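Local coordinates for protein 6-phosphogluconolactonase (Leishmania braziliensis, PDB 3CSS) that probably hydrolyses 6-phosphogluconolactone to 6-phosphogluconate, the second step of the oxidative pentose phosphate pathway, at residues S44-K50 with N87-A91; L137-C143 with S152-V156; S171-S176 with V188-S192. Residue numbers count along the deposited sequence, not the author numbering.

Interaction 1 (S44-K50 with N87-A91); sequences SGGSTPK and NFSMA. With PO4 (phosphate ion), chain B.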
# COMPACT_ATOMS: atom_id res chain seq x y z
N SER A 44 1.75 -1.32 -3.73
CA SER A 44 2.06 0.09 -3.55
C SER A 44 2.38 0.76 -4.88
O SER A 44 2.57 0.11 -5.90
CB SER A 44 3.23 0.28 -2.60
OG SER A 44 4.32 -0.46 -3.09
N GLY A 45 2.42 2.07 -4.85
CA GLY A 45 2.62 2.84 -6.04
C GLY A 45 3.82 3.73 -5.95
O GLY A 45 4.81 3.44 -5.26
N GLY A 46 3.73 4.87 -6.63
CA GLY A 46 4.90 5.70 -6.81
C GLY A 46 5.82 4.91 -7.71
O GLY A 46 5.33 4.17 -8.57
N SER A 47 7.14 5.06 -7.50
CA SER A 47 8.20 4.52 -8.36
C SER A 47 9.08 3.46 -7.67
O SER A 47 9.78 2.67 -8.32
CB SER A 47 9.11 5.66 -8.83
OG SER A 47 10.40 5.18 -9.24
N THR A 48 9.07 3.46 -6.34
CA THR A 48 9.93 2.53 -5.59
C THR A 48 9.68 1.03 -5.89
O THR A 48 10.63 0.32 -6.15
CB THR A 48 9.81 2.80 -4.08
OG1 THR A 48 10.06 4.19 -3.83
CG2 THR A 48 10.81 1.93 -3.30
N PRO A 49 8.42 0.57 -5.89
CA PRO A 49 8.09 -0.86 -6.13
C PRO A 49 8.07 -1.31 -7.60
O PRO A 49 7.91 -2.49 -7.89
CB PRO A 49 6.69 -0.98 -5.55
CG PRO A 49 6.09 0.34 -5.88
CD PRO A 49 7.18 1.34 -5.63
N LYS A 50 8.26 -0.37 -8.53
CA LYS A 50 8.28 -0.73 -9.94
C LYS A 50 9.29 -1.86 -10.22
O LYS A 50 8.98 -2.81 -10.94
CB LYS A 50 8.60 0.50 -10.78
CG LYS A 50 8.60 0.23 -12.28
CD LYS A 50 8.81 1.50 -13.08
CE LYS A 50 10.19 2.05 -12.94
NZ LYS A 50 10.48 3.03 -14.06
N ASN A 87 -1.19 4.42 -10.49
CA ASN A 87 -0.48 3.24 -9.98
C ASN A 87 -0.84 2.01 -10.82
O ASN A 87 -0.00 1.14 -11.03
CB ASN A 87 -0.76 3.00 -8.49
CG ASN A 87 -0.22 4.10 -7.59
OD1 ASN A 87 0.77 4.75 -7.93
ND2 ASN A 87 -0.83 4.27 -6.43
N PHE A 88 -2.07 1.97 -11.31
CA PHE A 88 -2.51 0.88 -12.17
C PHE A 88 -1.67 0.79 -13.44
O PHE A 88 -1.26 -0.29 -13.84
CB PHE A 88 -3.97 1.03 -12.51
CG PHE A 88 -4.50 -0.08 -13.35
CD1 PHE A 88 -4.84 -1.30 -12.77
CD2 PHE A 88 -4.61 0.06 -14.72
CE1 PHE A 88 -5.34 -2.35 -13.55
CE2 PHE A 88 -5.10 -0.99 -15.52
CZ PHE A 88 -5.46 -2.20 -14.92
N SER A 89 -1.42 1.92 -14.07
CA SER A 89 -0.58 1.97 -15.26
C SER A 89 0.80 1.40 -14.95
O SER A 89 1.30 0.52 -15.65
CB SER A 89 -0.44 3.39 -15.76
OG SER A 89 0.44 3.43 -16.87
N MET A 90 1.42 1.94 -13.90
CA MET A 90 2.74 1.50 -13.51
C MET A 90 2.77 -0.01 -13.25
O MET A 90 3.65 -0.70 -13.76
CB MET A 90 3.22 2.28 -12.28
CG MET A 90 4.61 1.90 -11.83
SD MET A 90 4.64 0.51 -10.69
CE MET A 90 3.80 1.20 -9.27
N ALA A 91 1.82 -0.51 -12.47
CA ALA A 91 1.76 -1.94 -12.12
C ALA A 91 1.50 -2.83 -13.33
O ALA A 91 2.03 -3.94 -13.42
CB ALA A 91 0.66 -2.16 -11.08
P PO4 B . 13.23 -0.03 -15.58
O1 PO4 B . 13.28 -0.09 -17.09
O2 PO4 B . 13.59 -1.39 -15.07
O3 PO4 B . 11.81 0.29 -15.15
O4 PO4 B . 14.15 1.01 -15.01
O HOH W 1 2.89 4.83 -9.77
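A loop-to-helix contact joins residues 44-50, the loop after strand 39-43 together with the first residue of helix 50-59, to the first turn of helix 87-96. It combines one direct hydrogen bond, one water bridge and a methionine laid along the loop. Gly-46 N donates to Asn-87 OD1 at 3.2 Å, and a water donates both to Gly-46 O and to Asn-87 OD1, each at 2.8 Å, so the amide oxygen holds the loop through two routes. The other end of this amide, ND2, is held by Asp-75 O, which fixes the orientation of OD1. Gly-45 CA lies 3.3 Å from Asn-87 OD1, and a side chain at Gly-45 would clash with that oxygen; Gly-46, with phi of 68°, has a backbone turn that suits glycine. The Ser-Gly-Gly-Ser-Thr-Pro sequence follows a parallel strand of the Rossmann-like sheet and matches the glycine-rich loop of the glucosamine-6-phosphate isomerase/6-phosphogluconolactonase family, which in relatives helps to bind the sugar phosphate. Met-90 has the largest area buried by the contact: its CE packs 4.2 Å from Pro-49 CG and also lies 3.4 Å from the carbonyl Gly-46 O, while its SD is 3.9 Å from Lys-50 CA. The end of the Lys-50 side chain leads away from helix 87-96, and its NZ makes a weak 3.2 Å hydrogen bond to O3 of a phosphate ion, probably from crystallisation.

Interaction 2 (L137-C143 with S152-V156); sequences LLNCLPC and SVPVV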
# COMPACT_ATOMS: atom_id res chain seq x y z
N LEU A 137 -14.11 -4.85 -2.52
CA LEU A 137 -13.18 -5.53 -1.62
C LEU A 137 -13.94 -6.46 -0.66
O LEU A 137 -13.55 -7.61 -0.45
CB LEU A 137 -12.33 -4.52 -0.83
CG LEU A 137 -11.32 -3.70 -1.66
CD1 LEU A 137 -10.64 -2.64 -0.77
CD2 LEU A 137 -10.26 -4.62 -2.38
N LEU A 138 -15.03 -5.96 -0.10
CA LEU A 138 -15.81 -6.73 0.88
C LEU A 138 -16.47 -7.95 0.22
O LEU A 138 -16.76 -8.94 0.89
CB LEU A 138 -16.84 -5.84 1.54
CG LEU A 138 -16.30 -4.80 2.53
CD1 LEU A 138 -17.38 -3.79 2.88
CD2 LEU A 138 -15.73 -5.44 3.78
N ASN A 139 -16.70 -7.86 -1.09
CA ASN A 139 -17.33 -8.95 -1.86
C ASN A 139 -16.33 -9.99 -2.38
O ASN A 139 -16.69 -11.15 -2.57
CB ASN A 139 -18.07 -8.36 -3.07
CG ASN A 139 -19.43 -7.77 -2.72
OD1 ASN A 139 -19.98 -7.99 -1.63
ND2 ASN A 139 -20.02 -7.07 -3.68
N CYS A 140 -15.09 -9.58 -2.62
CA CYS A 140 -14.12 -10.42 -3.35
C CYS A 140 -12.95 -10.95 -2.53
O CYS A 140 -12.29 -11.89 -2.96
CB CYS A 140 -13.52 -9.64 -4.53
SG CYS A 140 -14.75 -9.13 -5.73
N LEU A 141 -12.67 -10.31 -1.38
CA LEU A 141 -11.60 -10.74 -0.49
C LEU A 141 -12.11 -11.52 0.74
O LEU A 141 -13.29 -11.43 1.10
CB LEU A 141 -10.77 -9.53 -0.02
CG LEU A 141 -9.63 -9.04 -0.92
CD1 LEU A 141 -10.12 -8.76 -2.35
CD2 LEU A 141 -8.98 -7.81 -0.27
N PRO A 142 -11.21 -12.30 1.37
CA PRO A 142 -11.51 -12.86 2.68
C PRO A 142 -11.67 -11.73 3.69
O PRO A 142 -10.81 -10.85 3.77
CB PRO A 142 -10.26 -13.70 3.03
CG PRO A 142 -9.38 -13.61 1.88
CD PRO A 142 -9.79 -12.47 1.03
N CYS A 143 -12.77 -11.77 4.44
CA CYS A 143 -13.08 -10.72 5.41
C CYS A 143 -13.36 -11.33 6.77
O CYS A 143 -13.76 -12.51 6.88
CB CYS A 143 -14.29 -9.89 4.95
SG CYS A 143 -14.02 -8.99 3.42
N SER A 152 -17.24 -5.38 8.59
CA SER A 152 -16.12 -6.29 8.34
C SER A 152 -14.94 -5.59 7.68
O SER A 152 -15.06 -4.47 7.14
CB SER A 152 -16.57 -7.47 7.49
OG SER A 152 -17.63 -8.14 8.14
N VAL A 153 -13.80 -6.27 7.72
CA VAL A 153 -12.55 -5.80 7.15
C VAL A 153 -11.97 -6.90 6.27
O VAL A 153 -11.98 -8.07 6.67
CB VAL A 153 -11.53 -5.40 8.27
CG1 VAL A 153 -11.05 -6.61 9.09
CG2 VAL A 153 -10.36 -4.68 7.68
N PRO A 154 -11.50 -6.54 5.06
CA PRO A 154 -10.76 -7.52 4.28
C PRO A 154 -9.43 -7.81 4.98
O PRO A 154 -8.81 -6.90 5.53
CB PRO A 154 -10.57 -6.85 2.92
CG PRO A 154 -10.65 -5.41 3.16
CD PRO A 154 -11.57 -5.24 4.37
N VAL A 155 -9.05 -9.08 5.00
CA VAL A 155 -7.80 -9.52 5.61
C VAL A 155 -6.79 -9.71 4.50
O VAL A 155 -6.88 -10.63 3.69
CB VAL A 155 -7.97 -10.80 6.44
CG1 VAL A 155 -6.64 -11.23 7.04
CG2 VAL A 155 -9.02 -10.57 7.54
N VAL A 156 -5.84 -8.78 4.44
CA VAL A 156 -4.81 -8.81 3.41
C VAL A 156 -3.60 -9.60 3.92
O VAL A 156 -3.15 -9.37 5.04
CB VAL A 156 -4.43 -7.38 2.98
CG1 VAL A 156 -3.31 -7.41 1.96
CG2 VAL A 156 -5.66 -6.66 2.46
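Pro-154 is the bump at the heart of this contact, and the hollow that receives it is formed as the chain leaves helix 123-140 and curls into strand 143-145. Leu-137 CB approaches Pro-154 CG at 4.4 Å, Leu-138 CD2 lies 4.2 Å from Pro-154 CD, and Leu-141 CD2 packs 3.7 Å from Pro-154 CB, so the proline ring is touched from the last helical turn and from the residue that follows it. Cys-143 closes the hollow, its SG 3.7 Å from Pro-154 CA. After Pro-154, Leu-141 CD2 reaches Val-156 CG2 at 4.4 Å; before it, Leu-138 CD2 rests 3.6 Å from Ser-152 O. At Cys-143 the chain enters a two-stranded antiparallel hairpin, strands 143-145 and 152-154, in which Cys-143 and Pro-154 form a non-hydrogen-bonded pair with CA atoms 4.1 Å apart. Val-155 N donates a nearly straight 2.8 Å hydrogen bond to Pro-142 O, extending the pairing one residue past this bridge, and Val-153 and Lys-144 continue it inside the hairpin. Cys-143 CA makes a CA-H...O contact of 3.1 Å with Val-153 O. A proline is thus tolerated here without loss of a cross-strand bond, and its ring adds apolar packing alongside the backbone pairing.

Interaction 3 (S171-S176 with V188-S192); sequences SIFPDS and VSFPS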
# COMPACT_ATOMS: atom_id res chain seq x y z
N SER A 171 -2.09 6.33 0.60
CA SER A 171 -2.50 7.76 0.43
C SER A 171 -3.12 8.28 1.73
O SER A 171 -4.11 9.03 1.73
CB SER A 171 -3.39 7.98 -0.79
OG SER A 171 -2.61 7.96 -1.98
N ILE A 172 -2.50 7.88 2.85
CA ILE A 172 -2.90 8.33 4.17
C ILE A 172 -2.00 9.54 4.48
O ILE A 172 -0.88 9.38 5.01
CB ILE A 172 -2.76 7.20 5.23
CG1 ILE A 172 -3.66 6.01 4.85
CG2 ILE A 172 -3.14 7.75 6.62
CD1 ILE A 172 -3.36 4.69 5.58
N PHE A 173 -2.45 10.72 4.04
CA PHE A 173 -1.67 11.96 4.13
C PHE A 173 -1.94 12.69 5.44
O PHE A 173 -3.04 12.61 5.98
CB PHE A 173 -1.97 12.90 2.95
CG PHE A 173 -1.38 12.44 1.64
CD1 PHE A 173 -0.04 12.67 1.34
CD2 PHE A 173 -2.14 11.76 0.72
CE1 PHE A 173 0.51 12.25 0.15
CE2 PHE A 173 -1.60 11.32 -0.47
CZ PHE A 173 -0.27 11.56 -0.75
N PRO A 174 -0.94 13.47 5.91
CA PRO A 174 -1.20 14.37 7.03
C PRO A 174 -2.40 15.28 6.76
O PRO A 174 -2.56 15.78 5.65
CB PRO A 174 0.09 15.20 7.14
CG PRO A 174 1.11 14.51 6.37
CD PRO A 174 0.43 13.57 5.41
N ASP A 175 -3.24 15.44 7.77
CA ASP A 175 -4.41 16.33 7.74
C ASP A 175 -5.38 16.06 6.56
O ASP A 175 -6.04 16.99 6.05
CB ASP A 175 -3.93 17.79 7.80
CG ASP A 175 -3.02 18.06 9.00
OD1 ASP A 175 -3.48 17.95 10.15
OD2 ASP A 175 -1.81 18.33 8.79
N SER A 176 -5.46 14.79 6.15
CA SER A 176 -6.49 14.29 5.24
C SER A 176 -7.58 13.55 6.01
O SER A 176 -7.39 13.15 7.16
CB SER A 176 -5.88 13.34 4.20
OG SER A 176 -5.46 12.11 4.80
N VAL A 188 -10.24 8.42 1.69
CA VAL A 188 -9.90 9.39 0.67
C VAL A 188 -8.92 10.44 1.20
O VAL A 188 -8.85 10.70 2.40
CB VAL A 188 -11.18 10.08 0.15
CG1 VAL A 188 -12.13 9.03 -0.43
CG2 VAL A 188 -11.87 10.90 1.24
N SER A 189 -8.19 11.07 0.28
CA SER A 189 -7.27 12.13 0.65
C SER A 189 -6.85 12.92 -0.56
O SER A 189 -6.94 12.43 -1.68
CB SER A 189 -6.01 11.52 1.24
OG SER A 189 -5.38 10.73 0.26
N PHE A 190 -6.37 14.13 -0.30
CA PHE A 190 -5.61 14.91 -1.27
C PHE A 190 -4.16 14.97 -0.74
O PHE A 190 -3.93 15.03 0.48
CB PHE A 190 -6.20 16.32 -1.43
CG PHE A 190 -5.78 17.02 -2.69
CD1 PHE A 190 -6.46 16.76 -3.87
CD2 PHE A 190 -4.70 17.89 -2.71
CE1 PHE A 190 -6.09 17.36 -5.06
CE2 PHE A 190 -4.31 18.51 -3.88
CZ PHE A 190 -5.02 18.25 -5.07
N PRO A 191 -3.17 14.93 -1.64
CA PRO A 191 -1.80 14.98 -1.16
C PRO A 191 -1.46 16.22 -0.35
O PRO A 191 -2.08 17.28 -0.50
CB PRO A 191 -0.94 14.92 -2.43
CG PRO A 191 -1.87 15.25 -3.54
CD PRO A 191 -3.23 14.79 -3.11
N SER A 192 -0.46 16.06 0.51
CA SER A 192 0.07 17.14 1.32
C SER A 192 0.84 18.11 0.40
O SER A 192 1.09 17.79 -0.78
CB SER A 192 0.99 16.57 2.39
OG SER A 192 2.19 16.07 1.83
O HOH W 2 -4.23 16.18 2.93
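Phe-173 and Ser-189 bury the most surface here, followed by Ser-192, and together they join the loop 171-176 to the end of edge strand 186-189 and the residues after it. Pro-191 lies over one face of the Phe-173 ring: Pro-191 CA sits 3.5 Å from the ring centroid and only 2° off its normal, a CH-pi contact, and Phe-173 CZ is 3.8 Å from Pro-191 CB. His-168 also stacks with this ring. Ser-189 OG approaches the ring edge, 3.4 Å from Phe-173 CD2, and donates a short 2.6 Å hydrogen bond to Ser-171 O. Strand 186-189 is one of the two outermost strands of the mixed sheet, and the loop 171-176 lies on the path to it from the central parallel strand 158-162. The sequence just before this loop, with Asp-166 and His-168, matches the active-site loop of the family; the stacking of Phe-173 with His-168 and the hydrogen bond from Ser-192 OG to Asp-166 are consistent with a place beside the probable active site. Phe-173 to Ser-176 form a type II beta turn, in which Ser-176 N (3.3 Å) and Ser-176 OG (2.7 Å) both donate to Phe-173 O; Ser-176 CB packs 3.5 Å from Ser-189 CB. A water donates to Phe-190 O at 2.7 Å and to Pro-174 O at 3.2 Å. Ser-192 N lies 3.5 Å from Phe-173 CD1.

The three contacts come one after another along the chain, without overlap, and all belong to the same glucosamine-6-phosphate isomerase/6-phosphogluconolactonase family fold. Their centres are 18 to 23 Å apart and none touches another; interactions 1 and 3 come nearest, about 6 Å between closest atoms. The main mixed sheet relates them: interaction 1 follows strand 39-43, interaction 2 leads into strand 158-162, and interaction 3 ends strand 186-189. Asp-75 on strand 69-77 joins interactions 1 and 3, its backbone oxygen bound to Asn-87 and its carboxylate to Ser-171. Leu-137 and Leu-141 of interaction 2 pack on Ile-72 of this strand, so the contacts tie separate connections to one shared sheet.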